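Local coordinates for protein 2-hydroxyisobutyryl-CoA synthetase (Aquincola tertiaricarbonis, PDB 6HDY) that belongs to the ANL superfamily of AMP-binding enzymes, with a large N-terminal part and a smaller C-terminal domain, at residues S277-M281 against M337-S342; P283-A288 against W300-T306. Numbering follows the deposited sequence.

Contact 1 of 2, residues S277-M281 against M337-S342; sequences SMAEM and MIRLLS. With 3HL ((3S)-3-hydroxybutanoic acid), chain B; 8LQ ([[(2~{R},3~{S},4~{R},5~{R})-5-(6-aminopurin-9-yl)-3,4-bis(oxidanyl)oxolan-2-yl]methoxy-oxidanyl-phosphoryl] (3~{S})-3-oxidanylbutanoate), chain C.
A pocket loop can be packed against a segment that leads into a strand without a single hydrogen bond between them, as 277-281 and 337-342 illustrate. They run in opposite senses, Met-278 lying 7.4 Å from Ser-342 and Met-281 6.9 Å from Met-337 (CA to CA). Met-278 is extended; Ala-279 and Glu-280 then turn the chain, with a weak bond from Met-281 N to Met-278 O (3.1 Å). Met-337 is extended and in the m, m rotamer, its CG lying 3.5 Å from Glu-280 O. Ile-338 points away from the loop and packs on helix 43-64. The CA-to-CB bond of Arg-339 also points away; its NH1 forms a salt bridge with Glu-307. Its positive phi and psi (63/54) belong to a G1 beta bulge, in which Arg-339 and Leu-340 both face Tyr-327 on the neighbouring strand 322-329 of the antiparallel sheet. Leu-340 (t, p) follows, pointing toward the loop: its CD2 sits 3.7 Å from Met-278 CE and 3.6 Å from Glu-280 CB. Met-281 (m, m, t), its CA-to-CB bond sideways, lies against Met-337 and Leu-340. Leu-341 points away again, and Ser-342 meets the thioether of Met-278, with SD 3.6 Å from Ser-342 CA; Ser-342 OG bonds to Pro-325 O. The loop also lines the ligand pocket, where the overlapping ligands are alternatives: Ser-277 O approaches 3HL OB at 3.2 Å, and Ala-279 N lies 3.3 Å from 8LQ OAQ.

Contact 2 of 2, residues P283-A288 against W300-T306; sequences PFMNVA and WQDIIYT. With 3HL ((3S)-3-hydroxybutanoic acid), chain B; 8LQ ([[(2~{R},3~{S},4~{R},5~{R})-5-(6-aminopurin-9-yl)-3,4-bis(oxidanyl)oxolan-2-yl]methoxy-oxidanyl-phosphoryl] (3~{S})-3-oxidanylbutanoate), chain C.
The pocket wall of this AMP-binding enzyme continues through 283-288, a loop that enters the short strand 287-288 and is packed against 300-306, which leaves strand 297-299 through a turn and enters strand 304-310. A cis peptide precedes Pro-283, and a turn follows, with Asn-286 N bonded to Pro-283 O (3.3 Å). Phe-284 (chi1 p) points away from 300-306 and offers its ring to the ligands: 3HL OG1 lies over one face, 3.3 Å from Phe-284 CG, and 8LQ CAZ lies over the same face, 3.8 Å from Phe-284 CD1. His-151 of helix 141-157 meets that ring edge-to-face.

Asn-286 and Trp-300 are in register, CA to CA 5.1 Å, and extend the antiparallel pairing of 287-288 with 297-299. Trp-300 N donates to Asn-286 O (2.8 Å), and the indole (chi1 m) turns its NE1 to Ala-288 O (3.3 Å). Beyond Trp-300 the chain turns, Ile-303 N bonding to Trp-300 O (3.1 Å). Ile-303 and Ile-304 face Pro-283: Ile-303 CG2 is 3.6 Å from Pro-283 CG, and Ile-304 CD1 4.2 Å from Pro-283 CD. Gln-301 clasps the backbone of Thr-306, OE1 accepting from Thr-306 N (2.9 Å) and NE2 donating to Thr-306 O (3.0 Å). Water 1 donates to Asn-286 O (2.7 Å) and to Ile-304 O (2.9 Å), and is 2.8 Å from Thr-306 OG1.

Asn-286 O thus receives both a direct and a water-borne hydrogen bond, so where the backbones diverge, solvent carries on the polar link.

How the contacts relate
Both contacts are buried, about 10 Å apart between centres, and contact 2 is nested within the chain loop that contact 1 closes. Each brings a piece of the same pocket-lining chain against the antiparallel sheet that contains 304-310, 322-329 and 340-347, with Tyr-327 packing beside both. The principle lies in their difference: contact 1 is held by apolar and thioether packing, whereas contact 2 adds direct and water-mediated hydrogen bonds. There 287-288 is an outermost strand of a small antiparallel sheet, whose pairing with 297-299 the backbone bond continues. Ser-277 N and Phe-284 O, probably hydrogen-bonded at 3.0 Å, join the two ligand-touching pieces of chain directly.

Contact 1 of 2, residues S277-M281 against M337-S342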
loop_
_atom_site.group_PDB
_atom_site.type_symbol
_atom_site.label_atom_id
_atom_site.label_comp_id
_atom_site.label_asym_id
_atom_site.label_seq_id
_atom_site.Cartn_x
_atom_site.Cartn_y
_atom_site.Cartn_z
ATOM N N SER A 277 8.162 17.760 -4.078
ATOM C CA SER A 277 9.383 18.291 -3.473
ATOM C C SER A 277 10.116 17.085 -2.885
ATOM O O SER A 277 10.811 16.378 -3.617
ATOM C CB SER A 277 9.061 19.342 -2.409
ATOM O OG SER A 277 8.114 18.877 -1.460
ATOM N N MET A 278 9.903 16.810 -1.584
ATOM C CA MET A 278 10.535 15.744 -0.810
ATOM C C MET A 278 9.535 15.115 0.120
ATOM O O MET A 278 8.538 15.736 0.451
ATOM C CB MET A 278 11.691 16.314 0.021
ATOM C CG MET A 278 12.651 17.197 -0.779
ATOM S SD MET A 278 13.926 17.885 0.273
ATOM C CE MET A 278 13.369 19.228 0.525
ATOM N N ALA A 279 9.819 13.887 0.567
ATOM C CA ALA A 279 9.021 13.119 1.513
ATOM C C ALA A 279 9.025 13.800 2.874
ATOM O O ALA A 279 7.996 13.802 3.563
ATOM C CB ALA A 279 9.587 11.699 1.625
ATOM N N GLU A 280 10.179 14.389 3.260
ATOM C CA GLU A 280 10.345 15.125 4.535
ATOM C C GLU A 280 9.431 16.347 4.482
ATOM O O GLU A 280 8.998 16.833 5.514
ATOM C CB GLU A 280 11.792 15.635 4.710
ATOM C CG GLU A 280 12.863 14.591 4.971
ATOM C CD GLU A 280 13.349 13.804 3.761
ATOM O OE1 GLU A 280 12.871 14.054 2.632
ATOM O OE2 GLU A 280 14.198 12.908 3.955
ATOM N N MET A 281 9.135 16.819 3.266
ATOM C CA MET A 281 8.306 17.996 3.000
ATOM C C MET A 281 6.838 17.700 2.682
ATOM O O MET A 281 6.191 18.566 2.086
ATOM C CB MET A 281 8.938 18.860 1.887
ATOM C CG MET A 281 10.264 19.417 2.274
ATOM S SD MET A 281 10.138 20.245 3.869
ATOM C CE MET A 281 11.602 20.728 3.996
ATOM N N MET A 337 9.786 20.918 9.193
ATOM C CA MET A 337 11.040 21.189 8.498
ATOM C C MET A 337 11.181 22.682 8.284
ATOM O O MET A 337 10.309 23.301 7.669
ATOM C CB MET A 337 11.093 20.471 7.138
ATOM C CG MET A 337 11.182 18.959 7.190
ATOM S SD MET A 337 12.561 18.189 8.063
ATOM C CE MET A 337 13.811 19.180 7.748
ATOM N N ILE A 338 12.246 23.269 8.846
ATOM C CA ILE A 338 12.495 24.705 8.728
ATOM C C ILE A 338 13.801 24.912 7.987
ATOM O O ILE A 338 14.886 24.702 8.532
ATOM C CB ILE A 338 12.416 25.484 10.080
ATOM C CG1 ILE A 338 11.112 25.150 10.841
ATOM C CG2 ILE A 338 12.538 26.994 9.837
ATOM C CD1 ILE A 338 11.114 25.535 12.260
ATOM N N ARG A 339 13.674 25.332 6.738
ATOM C CA ARG A 339 14.777 25.578 5.825
ATOM C C ARG A 339 15.550 24.291 5.553
ATOM O O ARG A 339 16.763 24.238 5.716
ATOM C CB ARG A 339 15.664 26.772 6.280
ATOM C CG ARG A 339 15.036 28.072 5.852
ATOM C CD ARG A 339 15.762 29.339 6.240
ATOM N NE ARG A 339 17.184 29.364 5.903
ATOM C CZ ARG A 339 17.694 29.751 4.738
ATOM N NH1 ARG A 339 16.896 30.089 3.732
ATOM N NH2 ARG A 339 19.005 29.780 4.563
ATOM N N LEU A 340 14.837 23.243 5.125
ATOM C CA LEU A 340 15.503 21.998 4.728
ATOM C C LEU A 340 16.077 22.162 3.318
ATOM O O LEU A 340 15.371 22.574 2.387
ATOM C CB LEU A 340 14.585 20.756 4.806
ATOM C CG LEU A 340 15.110 19.397 4.252
ATOM C CD1 LEU A 340 16.232 18.822 5.129
ATOM C CD2 LEU A 340 13.971 18.378 4.116
ATOM N N LEU A 341 17.378 21.863 3.199
ATOM C CA LEU A 341 18.138 21.898 1.961
ATOM C C LEU A 341 17.756 20.649 1.127
ATOM O O LEU A 341 17.888 19.530 1.611
ATOM C CB LEU A 341 19.648 21.931 2.290
ATOM C CG LEU A 341 20.643 21.806 1.118
ATOM C CD1 LEU A 341 20.472 22.943 0.117
ATOM C CD2 LEU A 341 22.075 21.792 1.630
ATOM N N SER A 342 17.227 20.849 -0.091
ATOM C CA SER A 342 16.808 19.731 -0.942
ATOM C C SER A 342 17.980 19.033 -1.583
ATOM O O SER A 342 17.967 17.810 -1.712
ATOM C CB SER A 342 15.836 20.195 -2.019
ATOM O OG SER A 342 16.509 20.982 -2.989
HETATM C CA 3HL B . 8.889 12.229 -3.231
HETATM C CB 3HL B . 8.387 12.019 -1.784
HETATM O OG1 3HL B . 7.206 12.754 -1.482
HETATM C CG2 3HL B . 8.078 10.579 -1.507
HETATM C C 3HL B . 7.928 13.144 -3.949
HETATM O OA 3HL B . 6.792 12.752 -4.178
HETATM O OB 3HL B . 8.351 14.423 -4.115
HETATM N N9 8LQ C . 12.027 14.489 -7.055
HETATM C C8 8LQ C . 10.830 14.309 -6.474
HETATM N N7 8LQ C . 9.896 14.859 -7.242
HETATM C C5 8LQ C . 10.513 15.409 -8.301
HETATM C C6 8LQ C . 10.068 16.041 -9.409
HETATM N N6 8LQ C . 8.767 16.258 -9.531
HETATM N N1 8LQ C . 10.911 16.484 -10.362
HETATM C C2 8LQ C . 12.285 16.263 -10.248
HETATM N N3 8LQ C . 12.714 15.548 -9.140
HETATM C C4 8LQ C . 11.835 15.168 -8.182
HETATM C CAA 8LQ C . 7.280 11.799 -1.845
HETATM C CAZ 8LQ C . 7.341 12.476 -3.240
HETATM O OAE 8LQ C . 7.104 11.504 -4.255
HETATM C CAL 8LQ C . 8.702 13.146 -3.512
HETATM C CAS 8LQ C . 9.848 12.138 -3.349
HETATM O OAC 8LQ C . 10.086 11.330 -4.242
HETATM O OAQ 8LQ C . 10.492 12.169 -2.126
HETATM P PBC 8LQ C . 11.879 11.421 -1.853
HETATM O OAH 8LQ C . 11.539 9.879 -2.015
HETATM O OAD 8LQ C . 12.469 11.742 -0.541
HETATM O "O5'" 8LQ C . 12.829 11.928 -3.009
HETATM C "C5'" 8LQ C . 12.959 13.340 -3.158
HETATM C "C4'" 8LQ C . 13.867 13.642 -4.323
HETATM O "O4'" 8LQ C . 13.302 13.070 -5.533
HETATM C "C3'" 8LQ C . 13.843 15.097 -4.525
HETATM O "O3'" 8LQ C . 14.827 15.742 -3.669
HETATM C "C2'" 8LQ C . 14.201 15.188 -6.010
HETATM O "O2'" 8LQ C . 15.642 14.921 -6.239
HETATM C "C1'" 8LQ C . 13.380 14.053 -6.576
#

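Contact 2 of 2, residues P283-A288 against W300-T306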
loop_
_atom_site.group_PDB
_atom_site.type_symbol
_atom_site.label_atom_id
_atom_site.label_comp_id
_atom_site.label_asym_id
_atom_site.label_seq_id
_atom_site.Cartn_x
_atom_site.Cartn_y
_atom_site.Cartn_z
ATOM N N PRO A 283 3.116 18.084 3.024
ATOM C CA PRO A 283 2.514 17.919 1.686
ATOM C C PRO A 283 3.506 18.260 0.556
ATOM O O PRO A 283 3.829 19.423 0.318
ATOM C CB PRO A 283 1.275 18.839 1.754
ATOM C CG PRO A 283 1.651 19.914 2.743
ATOM C CD PRO A 283 2.476 19.182 3.781
ATOM N N PHE A 284 4.033 17.221 -0.096
ATOM C CA PHE A 284 5.077 17.323 -1.119
ATOM C C PHE A 284 4.576 17.951 -2.423
ATOM O O PHE A 284 5.398 18.367 -3.242
ATOM C CB PHE A 284 5.746 15.952 -1.376
ATOM C CG PHE A 284 4.761 14.881 -1.792
ATOM C CD1 PHE A 284 4.320 14.792 -3.114
ATOM C CD2 PHE A 284 4.247 13.982 -0.858
ATOM C CE1 PHE A 284 3.383 13.838 -3.488
ATOM C CE2 PHE A 284 3.335 13.007 -1.243
ATOM C CZ PHE A 284 2.906 12.945 -2.555
ATOM N N MET A 285 3.235 18.020 -2.616
ATOM C CA MET A 285 2.640 18.660 -3.791
ATOM C C MET A 285 2.746 20.205 -3.676
ATOM O O MET A 285 2.208 20.898 -4.521
ATOM C CB MET A 285 1.171 18.195 -4.001
ATOM C CG MET A 285 1.051 16.746 -4.434
ATOM S SD MET A 285 -0.640 16.150 -4.734
ATOM C CE MET A 285 -1.010 16.992 -6.208
ATOM N N ASN A 286 3.482 20.741 -2.666
ATOM C CA ASN A 286 3.714 22.194 -2.469
ATOM C C ASN A 286 4.372 22.863 -3.713
ATOM O O ASN A 286 4.402 24.085 -3.851
ATOM C CB ASN A 286 4.533 22.438 -1.186
ATOM C CG ASN A 286 5.973 22.003 -1.310
ATOM O OD1 ASN A 286 6.279 20.830 -1.321
ATOM N ND2 ASN A 286 6.893 22.933 -1.465
ATOM N N VAL A 287 4.926 22.038 -4.590
ATOM C CA VAL A 287 5.437 22.430 -5.905
ATOM C C VAL A 287 4.640 21.558 -6.878
ATOM O O VAL A 287 4.647 20.322 -6.739
ATOM C CB VAL A 287 6.980 22.395 -6.117
ATOM C CG1 VAL A 287 7.673 23.481 -5.302
ATOM C CG2 VAL A 287 7.572 21.018 -5.826
ATOM N N ALA A 288 3.814 22.203 -7.721
ATOM C CA ALA A 288 2.916 21.499 -8.645
ATOM C C ALA A 288 2.371 22.372 -9.743
ATOM O O ALA A 288 1.940 23.501 -9.491
ATOM C CB ALA A 288 1.737 20.868 -7.882
ATOM N N TRP A 300 3.468 26.698 -4.226
ATOM C CA TRP A 300 2.308 27.037 -3.401
ATOM C C TRP A 300 2.820 27.504 -2.029
ATOM O O TRP A 300 2.826 26.756 -1.057
ATOM C CB TRP A 300 1.356 25.843 -3.313
ATOM C CG TRP A 300 0.793 25.416 -4.634
ATOM C CD1 TRP A 300 1.479 24.887 -5.686
ATOM C CD2 TRP A 300 -0.595 25.391 -5.007
ATOM N NE1 TRP A 300 0.616 24.583 -6.712
ATOM C CE2 TRP A 300 -0.666 24.866 -6.320
ATOM C CE3 TRP A 300 -1.792 25.752 -4.353
ATOM C CZ2 TRP A 300 -1.890 24.695 -7.000
ATOM C CZ3 TRP A 300 -2.996 25.591 -5.028
ATOM C CH2 TRP A 300 -3.041 25.067 -6.331
ATOM N N GLN A 301 3.292 28.769 -2.009
ATOM C CA GLN A 301 3.992 29.462 -0.929
ATOM C C GLN A 301 3.301 29.498 0.437
ATOM O O GLN A 301 4.001 29.505 1.454
ATOM C CB GLN A 301 4.349 30.889 -1.374
ATOM C CG GLN A 301 5.404 30.953 -2.494
ATOM C CD GLN A 301 6.740 30.331 -2.134
ATOM O OE1 GLN A 301 6.895 29.102 -2.064
ATOM N NE2 GLN A 301 7.753 31.161 -1.963
ATOM N N ASP A 302 1.958 29.571 0.471
ATOM C CA ASP A 302 1.186 29.599 1.723
ATOM C C ASP A 302 0.968 28.200 2.329
ATOM O O ASP A 302 0.369 28.084 3.416
ATOM C CB ASP A 302 -0.138 30.355 1.549
ATOM C CG ASP A 302 -0.941 29.848 0.380
ATOM O OD1 ASP A 302 -0.593 30.194 -0.770
ATOM O OD2 ASP A 302 -1.893 29.071 0.610
ATOM N N ILE A 303 1.435 27.143 1.632
ATOM C CA ILE A 303 1.384 25.761 2.128
ATOM C C ILE A 303 2.777 25.430 2.723
ATOM O O ILE A 303 2.871 25.063 3.884
ATOM C CB ILE A 303 0.901 24.733 1.048
ATOM C CG1 ILE A 303 -0.584 24.999 0.651
ATOM C CG2 ILE A 303 1.094 23.277 1.567
ATOM C CD1 ILE A 303 -1.162 24.196 -0.527
ATOM N N ILE A 304 3.846 25.618 1.924
ATOM C CA ILE A 304 5.260 25.464 2.272
ATOM C C ILE A 304 5.987 26.616 1.573
ATOM O O ILE A 304 5.771 26.851 0.384
ATOM C CB ILE A 304 5.842 24.061 1.862
ATOM C CG1 ILE A 304 5.363 22.960 2.828
ATOM C CG2 ILE A 304 7.407 24.056 1.695
ATOM C CD1 ILE A 304 5.550 21.551 2.311
ATOM N N TYR A 305 6.858 27.309 2.310
ATOM C CA TYR A 305 7.647 28.414 1.785
ATOM C C TYR A 305 8.898 27.901 1.060
ATOM O O TYR A 305 9.828 27.392 1.693
ATOM C CB TYR A 305 7.975 29.412 2.923
ATOM C CG TYR A 305 8.804 30.602 2.495
ATOM C CD1 TYR A 305 8.412 31.409 1.422
ATOM C CD2 TYR A 305 9.978 30.933 3.165
ATOM C CE1 TYR A 305 9.177 32.501 1.022
ATOM C CE2 TYR A 305 10.744 32.033 2.782
ATOM C CZ TYR A 305 10.336 32.819 1.717
ATOM O OH TYR A 305 11.094 33.900 1.352
ATOM N N THR A 306 8.889 27.986 -0.278
ATOM C CA THR A 306 10.012 27.556 -1.116
ATOM C C THR A 306 10.954 28.756 -1.380
ATOM O O THR A 306 10.498 29.851 -1.756
ATOM C CB THR A 306 9.518 26.923 -2.447
ATOM O OG1 THR A 306 8.691 25.788 -2.191
ATOM C CG2 THR A 306 10.675 26.500 -3.377
HETATM C CA 3HL B . 8.889 12.229 -3.231
HETATM C CB 3HL B . 8.387 12.019 -1.784
HETATM O OG1 3HL B . 7.206 12.754 -1.482
HETATM C CG2 3HL B . 8.078 10.579 -1.507
HETATM C C 3HL B . 7.928 13.144 -3.949
HETATM O OA 3HL B . 6.792 12.752 -4.178
HETATM O OB 3HL B . 8.351 14.423 -4.115
HETATM N N9 8LQ C . 12.027 14.489 -7.055
HETATM C C8 8LQ C . 10.830 14.309 -6.474
HETATM N N7 8LQ C . 9.896 14.859 -7.242
HETATM C C5 8LQ C . 10.513 15.409 -8.301
HETATM C C6 8LQ C . 10.068 16.041 -9.409
HETATM N N6 8LQ C . 8.767 16.258 -9.531
HETATM N N1 8LQ C . 10.911 16.484 -10.362
HETATM C C2 8LQ C . 12.285 16.263 -10.248
HETATM N N3 8LQ C . 12.714 15.548 -9.140
HETATM C C4 8LQ C . 11.835 15.168 -8.182
HETATM C CAA 8LQ C . 7.280 11.799 -1.845
HETATM C CAZ 8LQ C . 7.341 12.476 -3.240
HETATM O OAE 8LQ C . 7.104 11.504 -4.255
HETATM C CAL 8LQ C . 8.702 13.146 -3.512
HETATM C CAS 8LQ C . 9.848 12.138 -3.349
HETATM O OAC 8LQ C . 10.086 11.330 -4.242
HETATM O OAQ 8LQ C . 10.492 12.169 -2.126
HETATM P PBC 8LQ C . 11.879 11.421 -1.853
HETATM O OAH 8LQ C . 11.539 9.879 -2.015
HETATM O OAD 8LQ C . 12.469 11.742 -0.541
HETATM O "O5'" 8LQ C . 12.829 11.928 -3.009
HETATM C "C5'" 8LQ C . 12.959 13.340 -3.158
HETATM C "C4'" 8LQ C . 13.867 13.642 -4.323
HETATM O "O4'" 8LQ C . 13.302 13.070 -5.533
HETATM C "C3'" 8LQ C . 13.843 15.097 -4.525
HETATM O "O3'" 8LQ C . 14.827 15.742 -3.669
HETATM C "C2'" 8LQ C . 14.201 15.188 -6.010
HETATM O "O2'" 8LQ C . 15.642 14.921 -6.239
HETATM C "C1'" 8LQ C . 13.380 14.053 -6.576
HETATM O O HOH W 1 5.910 25.497 -2.135
#